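Local atomic coordinates of citrate synthase (Mycobacterium tuberculosis, PDB entry 4TVM), a protein that catalyses the condensation of oxaloacetate with acetyl-CoA and water to give citrate and CoA in the Krebs cycle. Residues 108-113 / 167-172; 122-127 / 176-181; 196-201 / 217-222; 203-208 / 376-381. All blocks are in the same frame, centred on the assembly; numbering follows the deposited sequence.

Contact 1: residues 108-113 / 167-172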
# COMPACT_ATOMS: atom_id res chain seq x y z
N GLY A 108 -4.15 -30.20 -1.60
CA GLY A 108 -3.42 -30.86 -0.51
C GLY A 108 -2.40 -29.94 0.13
O GLY A 108 -2.32 -29.85 1.34
N ARG A 109 -1.64 -29.24 -0.71
CA ARG A 109 -0.58 -28.33 -0.28
C ARG A 109 -1.13 -27.22 0.61
O ARG A 109 -0.54 -26.87 1.63
CB ARG A 109 0.12 -27.77 -1.53
CG ARG A 109 1.58 -27.39 -1.33
CD ARG A 109 2.25 -27.06 -2.67
NE ARG A 109 2.81 -28.25 -3.32
CZ ARG A 109 2.53 -28.70 -4.55
NH1 ARG A 109 1.67 -28.06 -5.35
NH2 ARG A 109 3.12 -29.81 -4.98
N ILE A 110 -2.27 -26.67 0.24
CA ILE A 110 -2.92 -25.64 1.04
C ILE A 110 -3.44 -26.25 2.34
O ILE A 110 -3.43 -25.59 3.38
CB ILE A 110 -4.09 -24.99 0.28
CG1 ILE A 110 -3.58 -24.17 -0.89
CG2 ILE A 110 -4.92 -24.09 1.19
CD1 ILE A 110 -4.67 -23.78 -1.86
N GLN A 111 -3.94 -27.48 2.30
CA GLN A 111 -4.64 -28.02 3.47
C GLN A 111 -3.65 -28.26 4.59
O GLN A 111 -4.02 -28.24 5.76
CB GLN A 111 -5.39 -29.32 3.11
CG GLN A 111 -6.70 -29.50 3.86
CD GLN A 111 -7.67 -28.34 3.67
OE1 GLN A 111 -8.16 -27.75 4.64
NE2 GLN A 111 -7.96 -28.00 2.42
N ARG A 112 -2.39 -28.47 4.24
CA ARG A 112 -1.38 -28.80 5.24
C ARG A 112 -0.63 -27.55 5.75
O ARG A 112 0.25 -27.69 6.58
CB ARG A 112 -0.44 -29.94 4.74
CG ARG A 112 0.40 -29.64 3.49
CD ARG A 112 1.10 -30.88 2.90
NE ARG A 112 2.00 -30.50 1.79
CZ ARG A 112 3.18 -29.88 1.93
NH1 ARG A 112 3.64 -29.56 3.13
NH2 ARG A 112 3.93 -29.56 0.86
N HIS A 113 -1.02 -26.35 5.32
CA HIS A 113 -0.40 -25.09 5.80
C HIS A 113 -1.35 -24.09 6.47
O HIS A 113 -1.03 -22.89 6.58
CB HIS A 113 0.31 -24.36 4.64
CG HIS A 113 1.57 -25.02 4.18
ND1 HIS A 113 1.57 -26.18 3.44
CD2 HIS A 113 2.87 -24.69 4.36
CE1 HIS A 113 2.82 -26.53 3.17
NE2 HIS A 113 3.62 -25.64 3.72
N LEU A 167 -0.04 -18.04 2.15
CA LEU A 167 -1.07 -16.99 2.17
C LEU A 167 -2.44 -17.54 1.90
O LEU A 167 -3.40 -17.17 2.57
CB LEU A 167 -0.76 -15.91 1.12
CG LEU A 167 0.09 -14.74 1.62
CD1 LEU A 167 0.80 -14.05 0.47
CD2 LEU A 167 -0.81 -13.75 2.34
N LEU A 168 -2.57 -18.40 0.91
CA LEU A 168 -3.88 -18.95 0.58
C LEU A 168 -4.41 -19.80 1.72
O LEU A 168 -5.61 -19.84 1.97
CB LEU A 168 -3.81 -19.79 -0.69
CG LEU A 168 -3.74 -18.98 -1.97
CD1 LEU A 168 -3.33 -19.92 -3.09
CD2 LEU A 168 -5.10 -18.35 -2.25
N ALA A 169 -3.50 -20.50 2.41
CA ALA A 169 -3.90 -21.36 3.55
C ALA A 169 -4.17 -20.55 4.77
O ALA A 169 -5.20 -20.72 5.40
CB ALA A 169 -2.84 -22.39 3.87
N LYS A 170 -3.23 -19.69 5.14
CA LYS A 170 -3.26 -19.04 6.45
C LYS A 170 -4.13 -17.80 6.58
O LYS A 170 -4.49 -17.44 7.70
CB LYS A 170 -1.86 -18.68 6.90
CG LYS A 170 -0.97 -19.89 6.95
CD LYS A 170 0.33 -19.59 7.66
CE LYS A 170 0.95 -20.91 8.12
NZ LYS A 170 1.86 -21.41 7.08
N LEU A 171 -4.48 -17.16 5.47
CA LEU A 171 -5.26 -15.94 5.55
C LEU A 171 -6.69 -16.14 5.98
O LEU A 171 -7.23 -15.28 6.67
CB LEU A 171 -5.26 -15.22 4.24
CG LEU A 171 -5.74 -13.78 4.47
CD1 LEU A 171 -4.57 -12.93 4.84
CD2 LEU A 171 -6.39 -13.21 3.22
N PRO A 172 -7.34 -17.27 5.57
CA PRO A 172 -8.63 -17.49 6.21
C PRO A 172 -8.53 -17.78 7.67
O PRO A 172 -9.38 -17.36 8.43
CB PRO A 172 -9.13 -18.73 5.50
CG PRO A 172 -8.63 -18.53 4.13
CD PRO A 172 -7.21 -18.16 4.40

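Contact 2: residues 122-127 / 176-181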
# COMPACT_ATOMS: atom_id res chain seq x y z
N ARG A 122 -0.69 -16.72 19.36
CA ARG A 122 -0.65 -15.99 20.63
C ARG A 122 -0.64 -14.46 20.46
O ARG A 122 -1.26 -13.76 21.23
CB ARG A 122 0.59 -16.40 21.42
CG ARG A 122 0.45 -17.69 22.22
CD ARG A 122 1.83 -18.22 22.62
NE ARG A 122 2.67 -17.18 23.22
CZ ARG A 122 3.92 -17.36 23.63
NH1 ARG A 122 4.51 -18.55 23.53
NH2 ARG A 122 4.59 -16.34 24.17
N PHE A 123 0.09 -13.97 19.46
CA PHE A 123 0.14 -12.56 19.10
C PHE A 123 -1.21 -11.87 18.97
O PHE A 123 -1.31 -10.67 19.15
CB PHE A 123 0.87 -12.48 17.77
CG PHE A 123 1.08 -11.10 17.23
CD1 PHE A 123 0.14 -10.54 16.38
CD2 PHE A 123 2.26 -10.43 17.47
CE1 PHE A 123 0.36 -9.29 15.82
CE2 PHE A 123 2.48 -9.18 16.92
CZ PHE A 123 1.53 -8.61 16.08
N PHE A 124 -2.27 -12.63 18.68
CA PHE A 124 -3.63 -12.09 18.79
C PHE A 124 -3.98 -11.63 20.20
O PHE A 124 -4.90 -10.81 20.39
CB PHE A 124 -4.67 -13.11 18.30
CG PHE A 124 -4.77 -13.21 16.77
CD1 PHE A 124 -3.93 -14.05 16.05
CD2 PHE A 124 -5.71 -12.47 16.08
CE1 PHE A 124 -4.02 -14.16 14.67
CE2 PHE A 124 -5.82 -12.57 14.71
CZ PHE A 124 -4.97 -13.42 14.00
N ASP A 125 -3.24 -12.13 21.18
CA ASP A 125 -3.50 -11.80 22.57
C ASP A 125 -3.25 -10.34 22.92
O ASP A 125 -3.87 -9.82 23.85
CB ASP A 125 -2.69 -12.73 23.49
CG ASP A 125 -3.21 -14.16 23.47
OD1 ASP A 125 -4.26 -14.39 22.83
OD2 ASP A 125 -2.59 -15.05 24.09
N GLY A 126 -2.37 -9.70 22.17
CA GLY A 126 -1.97 -8.32 22.43
C GLY A 126 -2.97 -7.27 21.98
O GLY A 126 -2.95 -6.12 22.46
N PHE A 127 -3.83 -7.63 21.04
CA PHE A 127 -4.86 -6.68 20.63
C PHE A 127 -5.88 -6.44 21.76
O PHE A 127 -6.02 -7.26 22.68
CB PHE A 127 -5.54 -7.18 19.35
CG PHE A 127 -4.63 -7.16 18.16
CD1 PHE A 127 -4.21 -5.95 17.60
CD2 PHE A 127 -4.18 -8.34 17.58
CE1 PHE A 127 -3.38 -5.94 16.49
CE2 PHE A 127 -3.33 -8.33 16.48
CZ PHE A 127 -2.92 -7.13 15.94
N ALA A 176 -10.52 -15.62 10.47
CA ALA A 176 -11.38 -16.27 11.44
C ALA A 176 -10.92 -15.93 12.85
O ALA A 176 -11.76 -15.76 13.72
CB ALA A 176 -11.39 -17.78 11.25
N TYR A 177 -9.61 -15.85 13.09
CA TYR A 177 -9.15 -15.49 14.43
C TYR A 177 -9.44 -14.06 14.80
O TYR A 177 -9.70 -13.75 15.94
CB TYR A 177 -7.67 -15.77 14.60
CG TYR A 177 -7.35 -17.22 14.71
CD1 TYR A 177 -8.32 -18.21 14.45
CD2 TYR A 177 -6.10 -17.63 15.08
CE1 TYR A 177 -8.01 -19.54 14.56
CE2 TYR A 177 -5.79 -18.96 15.20
CZ TYR A 177 -6.75 -19.90 14.93
OH TYR A 177 -6.42 -21.22 15.04
N ALA A 178 -9.39 -13.17 13.82
CA ALA A 178 -9.67 -11.77 14.07
C ALA A 178 -11.14 -11.62 14.44
O ALA A 178 -11.48 -10.78 15.25
CB ALA A 178 -9.33 -10.96 12.84
N TYR A 179 -12.00 -12.42 13.83
CA TYR A 179 -13.42 -12.46 14.23
C TYR A 179 -13.52 -12.93 15.64
O TYR A 179 -14.14 -12.30 16.46
CB TYR A 179 -14.25 -13.40 13.33
CG TYR A 179 -15.64 -13.55 13.83
CD1 TYR A 179 -16.54 -12.51 13.71
CD2 TYR A 179 -16.06 -14.72 14.47
CE1 TYR A 179 -17.83 -12.64 14.18
CE2 TYR A 179 -17.35 -14.86 14.95
CZ TYR A 179 -18.22 -13.81 14.81
OH TYR A 179 -19.51 -13.92 15.27
N LYS A 180 -12.89 -14.04 15.95
CA LYS A 180 -13.04 -14.57 17.31
C LYS A 180 -12.60 -13.57 18.35
O LYS A 180 -13.21 -13.48 19.43
CB LYS A 180 -12.29 -15.88 17.48
CG LYS A 180 -12.92 -17.03 16.70
CD LYS A 180 -14.37 -17.20 17.13
CE LYS A 180 -14.91 -18.59 16.81
NZ LYS A 180 -16.31 -18.72 17.29
N LYS A 181 -11.56 -12.82 18.00
CA LYS A 181 -11.05 -11.77 18.84
C LYS A 181 -12.05 -10.63 18.99
O LYS A 181 -12.16 -10.05 20.05
CB LYS A 181 -9.75 -11.24 18.26
CG LYS A 181 -9.01 -10.27 19.19
CD LYS A 181 -8.56 -10.96 20.47
CE LYS A 181 -8.20 -9.96 21.54
NZ LYS A 181 -7.64 -10.70 22.72

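Contact 3: residues 196-201 / 217-222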
# COMPACT_ATOMS: atom_id res chain seq x y z
N LEU A 196 -11.39 -25.98 2.69
CA LEU A 196 -10.82 -24.76 3.19
C LEU A 196 -11.94 -23.82 3.58
O LEU A 196 -11.91 -23.25 4.66
CB LEU A 196 -9.95 -24.08 2.13
CG LEU A 196 -9.48 -22.66 2.47
CD1 LEU A 196 -8.18 -22.66 3.30
CD2 LEU A 196 -9.25 -21.82 1.21
N VAL A 197 -12.92 -23.66 2.69
CA VAL A 197 -14.04 -22.75 2.90
C VAL A 197 -14.90 -23.26 4.04
O VAL A 197 -15.39 -22.47 4.85
CB VAL A 197 -14.91 -22.61 1.63
CG1 VAL A 197 -16.19 -21.82 1.90
CG2 VAL A 197 -14.12 -21.94 0.50
N GLU A 198 -15.12 -24.56 4.10
CA GLU A 198 -15.96 -25.12 5.16
C GLU A 198 -15.21 -25.03 6.48
O GLU A 198 -15.78 -24.76 7.53
CB GLU A 198 -16.35 -26.59 4.83
CG GLU A 198 -17.29 -27.25 5.82
CD GLU A 198 -17.73 -28.64 5.40
OE1 GLU A 198 -17.20 -29.17 4.38
OE2 GLU A 198 -18.62 -29.20 6.10
N ASN A 199 -13.91 -25.24 6.42
CA ASN A 199 -13.11 -25.14 7.61
C ASN A 199 -13.01 -23.68 8.06
O ASN A 199 -12.90 -23.39 9.25
CB ASN A 199 -11.73 -25.68 7.31
CG ASN A 199 -10.83 -25.56 8.47
OD1 ASN A 199 -11.08 -26.18 9.50
ND2 ASN A 199 -9.80 -24.73 8.35
N PHE A 200 -13.02 -22.75 7.11
CA PHE A 200 -13.02 -21.34 7.46
C PHE A 200 -14.26 -21.02 8.26
O PHE A 200 -14.19 -20.27 9.24
CB PHE A 200 -12.92 -20.44 6.23
CG PHE A 200 -13.35 -19.03 6.50
CD1 PHE A 200 -12.60 -18.20 7.34
CD2 PHE A 200 -14.52 -18.52 5.95
CE1 PHE A 200 -13.01 -16.91 7.61
CE2 PHE A 200 -14.92 -17.23 6.22
CZ PHE A 200 -14.17 -16.42 7.06
N LEU A 201 -15.39 -21.57 7.85
CA LEU A 201 -16.66 -21.31 8.53
C LEU A 201 -16.72 -21.87 9.95
O LEU A 201 -17.38 -21.31 10.81
CB LEU A 201 -17.81 -21.87 7.70
CG LEU A 201 -18.38 -20.96 6.60
CD1 LEU A 201 -19.20 -21.76 5.60
CD2 LEU A 201 -19.25 -19.89 7.23
N GLU A 217 -25.69 -25.46 2.09
CA GLU A 217 -26.17 -24.31 1.35
C GLU A 217 -25.35 -23.09 1.70
O GLU A 217 -25.06 -22.27 0.84
CB GLU A 217 -27.65 -24.08 1.62
CG GLU A 217 -28.49 -24.48 0.41
CD GLU A 217 -29.84 -25.09 0.76
OE1 GLU A 217 -30.12 -25.32 1.96
OE2 GLU A 217 -30.62 -25.34 -0.20
N VAL A 218 -24.95 -23.01 2.95
CA VAL A 218 -24.08 -21.93 3.40
C VAL A 218 -22.71 -21.97 2.80
O VAL A 218 -22.16 -20.95 2.43
CB VAL A 218 -23.87 -21.99 4.90
CG1 VAL A 218 -23.05 -20.78 5.35
CG2 VAL A 218 -25.20 -21.97 5.61
N VAL A 219 -22.16 -23.16 2.70
CA VAL A 219 -20.85 -23.37 2.15
C VAL A 219 -20.75 -22.97 0.71
O VAL A 219 -19.82 -22.27 0.31
CB VAL A 219 -20.53 -24.86 2.23
CG1 VAL A 219 -19.13 -25.16 1.69
CG2 VAL A 219 -20.73 -25.33 3.66
N ARG A 220 -21.72 -23.47 -0.07
CA ARG A 220 -21.75 -23.25 -1.50
C ARG A 220 -21.96 -21.78 -1.72
O ARG A 220 -21.41 -21.22 -2.63
CB ARG A 220 -22.87 -24.06 -2.13
CG ARG A 220 -23.32 -23.56 -3.50
CD ARG A 220 -23.60 -24.72 -4.45
NE ARG A 220 -24.07 -24.24 -5.77
CZ ARG A 220 -25.35 -24.01 -6.08
NH1 ARG A 220 -26.32 -24.19 -5.19
NH2 ARG A 220 -25.66 -23.57 -7.29
N ALA A 221 -22.74 -21.14 -0.86
CA ALA A 221 -22.97 -19.73 -1.03
C ALA A 221 -21.68 -18.93 -0.80
O ALA A 221 -21.39 -18.02 -1.55
CB ALA A 221 -24.03 -19.26 -0.09
N LEU A 222 -20.92 -19.26 0.23
CA LEU A 222 -19.68 -18.54 0.48
C LEU A 222 -18.64 -18.83 -0.58
O LEU A 222 -17.97 -17.93 -1.08
CB LEU A 222 -19.14 -18.91 1.84
CG LEU A 222 -18.06 -17.94 2.31
CD1 LEU A 222 -18.70 -16.57 2.49
CD2 LEU A 222 -17.41 -18.47 3.57

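Contact 4: residues 203-208 / 376-381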
# COMPACT_ATOMS: atom_id res chain seq x y z
N LEU A 203 -14.00 -22.16 11.87
CA LEU A 203 -13.04 -21.38 12.62
C LEU A 203 -13.72 -20.10 13.05
O LEU A 203 -13.41 -19.55 14.09
CB LEU A 203 -11.87 -21.02 11.76
CG LEU A 203 -10.86 -22.10 11.47
CD1 LEU A 203 -9.76 -21.49 10.59
CD2 LEU A 203 -10.28 -22.60 12.75
N THR A 204 -14.64 -19.65 12.21
CA THR A 204 -15.35 -18.40 12.41
C THR A 204 -16.50 -18.57 13.36
O THR A 204 -16.73 -17.73 14.23
CB THR A 204 -15.94 -17.94 11.08
OG1 THR A 204 -14.93 -18.03 10.08
CG2 THR A 204 -16.40 -16.51 11.15
N PHE A 205 -17.22 -19.67 13.21
CA PHE A 205 -18.48 -19.85 13.92
C PHE A 205 -18.48 -20.98 14.92
O PHE A 205 -19.38 -21.07 15.72
CB PHE A 205 -19.59 -20.06 12.88
CG PHE A 205 -19.85 -18.84 12.04
CD1 PHE A 205 -20.21 -17.64 12.66
CD2 PHE A 205 -19.72 -18.88 10.68
CE1 PHE A 205 -20.44 -16.50 11.92
CE2 PHE A 205 -19.95 -17.74 9.93
CZ PHE A 205 -20.31 -16.55 10.55
N GLY A 206 -17.50 -21.86 14.87
CA GLY A 206 -17.43 -22.97 15.80
C GLY A 206 -17.16 -22.54 17.23
O GLY A 206 -16.42 -21.57 17.48
N PHE A 207 -17.79 -23.25 18.18
CA PHE A 207 -17.42 -23.19 19.58
C PHE A 207 -16.80 -24.51 19.96
O PHE A 207 -17.00 -25.50 19.28
CB PHE A 207 -18.63 -22.95 20.44
CG PHE A 207 -19.43 -21.76 20.03
CD1 PHE A 207 -19.07 -20.48 20.48
CD2 PHE A 207 -20.54 -21.89 19.20
CE1 PHE A 207 -19.80 -19.36 20.10
CE2 PHE A 207 -21.28 -20.77 18.82
CZ PHE A 207 -20.91 -19.50 19.26
N PRO A 208 -16.07 -24.55 21.08
CA PRO A 208 -15.69 -25.86 21.63
C PRO A 208 -16.85 -26.54 22.42
O PRO A 208 -16.74 -27.71 22.79
CB PRO A 208 -14.52 -25.51 22.56
CG PRO A 208 -14.26 -24.03 22.34
CD PRO A 208 -15.58 -23.47 21.93
N LEU A 376 -25.63 -14.97 6.36
CA LEU A 376 -24.82 -16.12 6.81
C LEU A 376 -24.31 -15.93 8.23
O LEU A 376 -23.57 -16.79 8.74
CB LEU A 376 -23.63 -16.37 5.86
CG LEU A 376 -23.95 -16.32 4.35
CD1 LEU A 376 -22.71 -16.43 3.48
CD2 LEU A 376 -24.97 -17.38 3.97
N GLY A 377 -24.67 -14.81 8.86
CA GLY A 377 -24.25 -14.53 10.24
C GLY A 377 -22.98 -13.69 10.39
O GLY A 377 -22.45 -13.54 11.51
N PHE A 378 -22.49 -13.12 9.29
CA PHE A 378 -21.30 -12.29 9.36
C PHE A 378 -21.72 -10.91 9.80
O PHE A 378 -22.69 -10.34 9.25
CB PHE A 378 -20.57 -12.25 8.02
CG PHE A 378 -19.88 -13.55 7.66
CD1 PHE A 378 -18.77 -13.97 8.37
CD2 PHE A 378 -20.36 -14.35 6.65
CE1 PHE A 378 -18.16 -15.16 8.07
CE2 PHE A 378 -19.75 -15.54 6.34
CZ PHE A 378 -18.64 -15.95 7.05
N PRO A 379 -21.01 -10.35 10.79
CA PRO A 379 -21.28 -9.02 11.24
C PRO A 379 -20.60 -8.03 10.30
O PRO A 379 -19.62 -8.38 9.63
CB PRO A 379 -20.65 -8.99 12.61
CG PRO A 379 -19.49 -9.95 12.53
CD PRO A 379 -19.85 -10.96 11.50
N THR A 380 -21.11 -6.79 10.28
CA THR A 380 -20.77 -5.86 9.23
C THR A 380 -19.27 -5.61 9.14
O THR A 380 -18.74 -5.38 8.05
CB THR A 380 -21.56 -4.54 9.41
OG1 THR A 380 -22.97 -4.82 9.39
CG2 THR A 380 -21.24 -3.57 8.28
N ARG A 381 -18.57 -5.66 10.27
CA ARG A 381 -17.13 -5.41 10.30
C ARG A 381 -16.31 -6.63 9.92
O ARG A 381 -15.10 -6.64 10.11
CB ARG A 381 -16.69 -4.90 11.68
CG ARG A 381 -16.76 -3.38 11.81
CD ARG A 381 -17.00 -2.95 13.25
NE ARG A 381 -17.44 -1.56 13.34
CZ ARG A 381 -18.17 -1.06 14.34
NH1 ARG A 381 -18.57 -1.82 15.36
NH2 ARG A 381 -18.51 0.22 14.32

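Contact 1: residues 108-113 / 167-172
The imidazole of His113 meets Lys170 edge-on: Lys170 NZ lies beside the ring, near its plane, and 4.1 Å from His113 CB. The bend at the end of the lysine chain (chi4 92°) places NZ there. Arg112 NH2 also lies at the ring's edge and in its plane, while His113 ND1 stands 3.9 Å above one face of the Arg112 guanidinium, toward its rim. The ring is tied to its own helix end, since His113 ND1 donates to Arg109 O at 2.9 Å, with an N-H...O angle of 143° and the acceptor tilted 25° out of the ring plane. Beside it Ala169 CB lies against the carbonyl oxygens of Ile110 and His113, as well as 3.8 Å from His113 CB and from Ile110 CG2, while Ile110 CD1 reaches Leu168 CB at 4.2 Å. At Ala169 the end of helix 100-111 comes close to helix 159-182, with Ile110 CA and Ala169 CA 5.1 Å apart. The ND1 bond fixes the ring; separately, Lys170 NZ, 5.7 Å from His113 NE2, would probably disfavour a second proton on it. Apolar carbons and backbone carbonyls pack the helix end and the following loop on helix 159-182.

Contact 2: residues 122-127 / 176-181
Phe124 lies against Tyr177 with one face turned to it, and this pair is the tight half of the contact. Tyr177 CB sits over that face, 3.8 Å from the ring centroid and 19° off the normal, a CH-pi approach displaced toward the rim. The edge of the tyrosine ring follows in a T-shaped (edge-to-face) pair, with centroids 5.7 Å apart and planes at 74°. The far end of the tyrosine ring leads away from the loop; its hydroxyl is hydrogen-bonded to Leu188 O. Phe124 CE2 also reaches Ala178 CB at 4.3 Å.

The other half is looser and nearer solvent. Lys181, bent at chi2 (64°), runs past the backbone carbonyls of the loop: its CE is 3.7 Å from Phe127 O and its NZ 3.6 Å from Phe124 O. The carboxylate of the exposed Asp125 stays farther off, with OD1 5.0 Å from Lys181 NZ, so any attraction between these charges acts at a distance.

Phe187 extends the aromatic cluster, stacking on Tyr177 and meeting Phe124 edge-to-face. The loop after helix 118-122 packs against helix 159-182, with Val136 of helix 133-147 touching Phe124 and Phe127, and with Phe123 of the second subunit edge-to-face with Phe127.

Contact 3: residues 196-201 / 217-222
Leu222 and Leu201 reach toward each other tip to tip, Leu222 CD2 lying 4.0 Å from Leu201 CG, where two consecutive helices of the mainly helical citrate synthase fold cross. The short axes of 196-201 and 217-222 approach to 9.6 Å and make an angle of 114°, so the segments meet over a compact patch rather than running side by side. The closest CA atoms are those of Glu198 and Val219, 6.0 Å apart.

Leu222 takes a different attitude to each of its neighbours. Its CG is anti to the backbone N (chi1 -165°), and beyond CG the CD2 methyl enters among three residues spaced along helix 196-205. Against Phe200 it comes at about a right angle and meets the ring at its edge, in the ring plane. Against Val197 it passes obliquely, CD2 lying 3.9 Å from Val197 CG1. Leu201 reaches the first turn of helix 216-229 as well: its CD1 touches Val218 CG1 at 4.0 Å and lies beside Val219. Toward the partly exposed margin, Glu198 meets Val219 through the base of its side chain, CB approaching Val219 CG1.

Leu389 of helix 383-403 and Pro172 of helix 159-182 also touch Phe200. Helix 216-229 ends at His229 of the oxaloacetate pocket, and the Leu222 side chain is about 14 Å from the bound ligand. At the ring edge, Leu222 CD2 stands 3.7 Å from Phe200 CD2.

Contact 4: residues 203-208 / 376-381
Phe205 brings the tip of its ring over one face of Phe378: Phe205 CZ stands 3.6 Å above that plane, offset toward the rim, and is 3.6 Å from Phe378 CE1. The planes are inclined at 50° and the centroids lie 5.0 Å apart, an oblique aromatic pair. Thr204 touches both rings. Its CG2 lies 3.8 Å above the Phe205 ring, over the centre, and also 3.8 Å from Phe378 CE1, so one methyl serves both aromatics. At the edge of the Phe205 ring, near its plane, Gly377 O approaches CE1 to 3.6 Å.

Gly377 gives this carbonyl its place. It ends helix 367-375 in a Schellman motif, with a positive phi of 94° and two bonds back into the last turn; a side chain at these backbone angles would be jammed against the preceding carbonyl O. The contact therefore joins two helix C-termini, because helix 196-205 also stops here, at Phe205.

Farther out, Thr204 OG1 is hydrogen-bonded to Phe200 O one turn back, while its CG2 is turned to the rings. Lys180 NZ of helix 159-182 makes a probable hydrogen bond to Gly206 O just past the helix end. On the 376-381 segment, Leu222 of helix 216-229 touches both Leu376 and Phe378, and Tyr179 touches Pro379.

Helix 159-182 carries the second segments of contacts 1 and 2, whose centres are about 18 Å apart, and helix 196-205, the next in the chain, carries the first segments of contacts 3 and 4, with centres about 11 Å apart. Within each pair the segments alternate along the sequence; the first pair closes before the second opens. Contacts 2 and 4, centres about 14 Å apart, meet through a probable hydrogen bond from Lys180 NZ to Gly206 O, while contacts 1 and 3, centres about 15 Å apart, touch by packing of Pro172 on Phe200. Two successive helices thus tie together parts of the chain up to 168 residues apart, and none of the contacts falls on the active site itself.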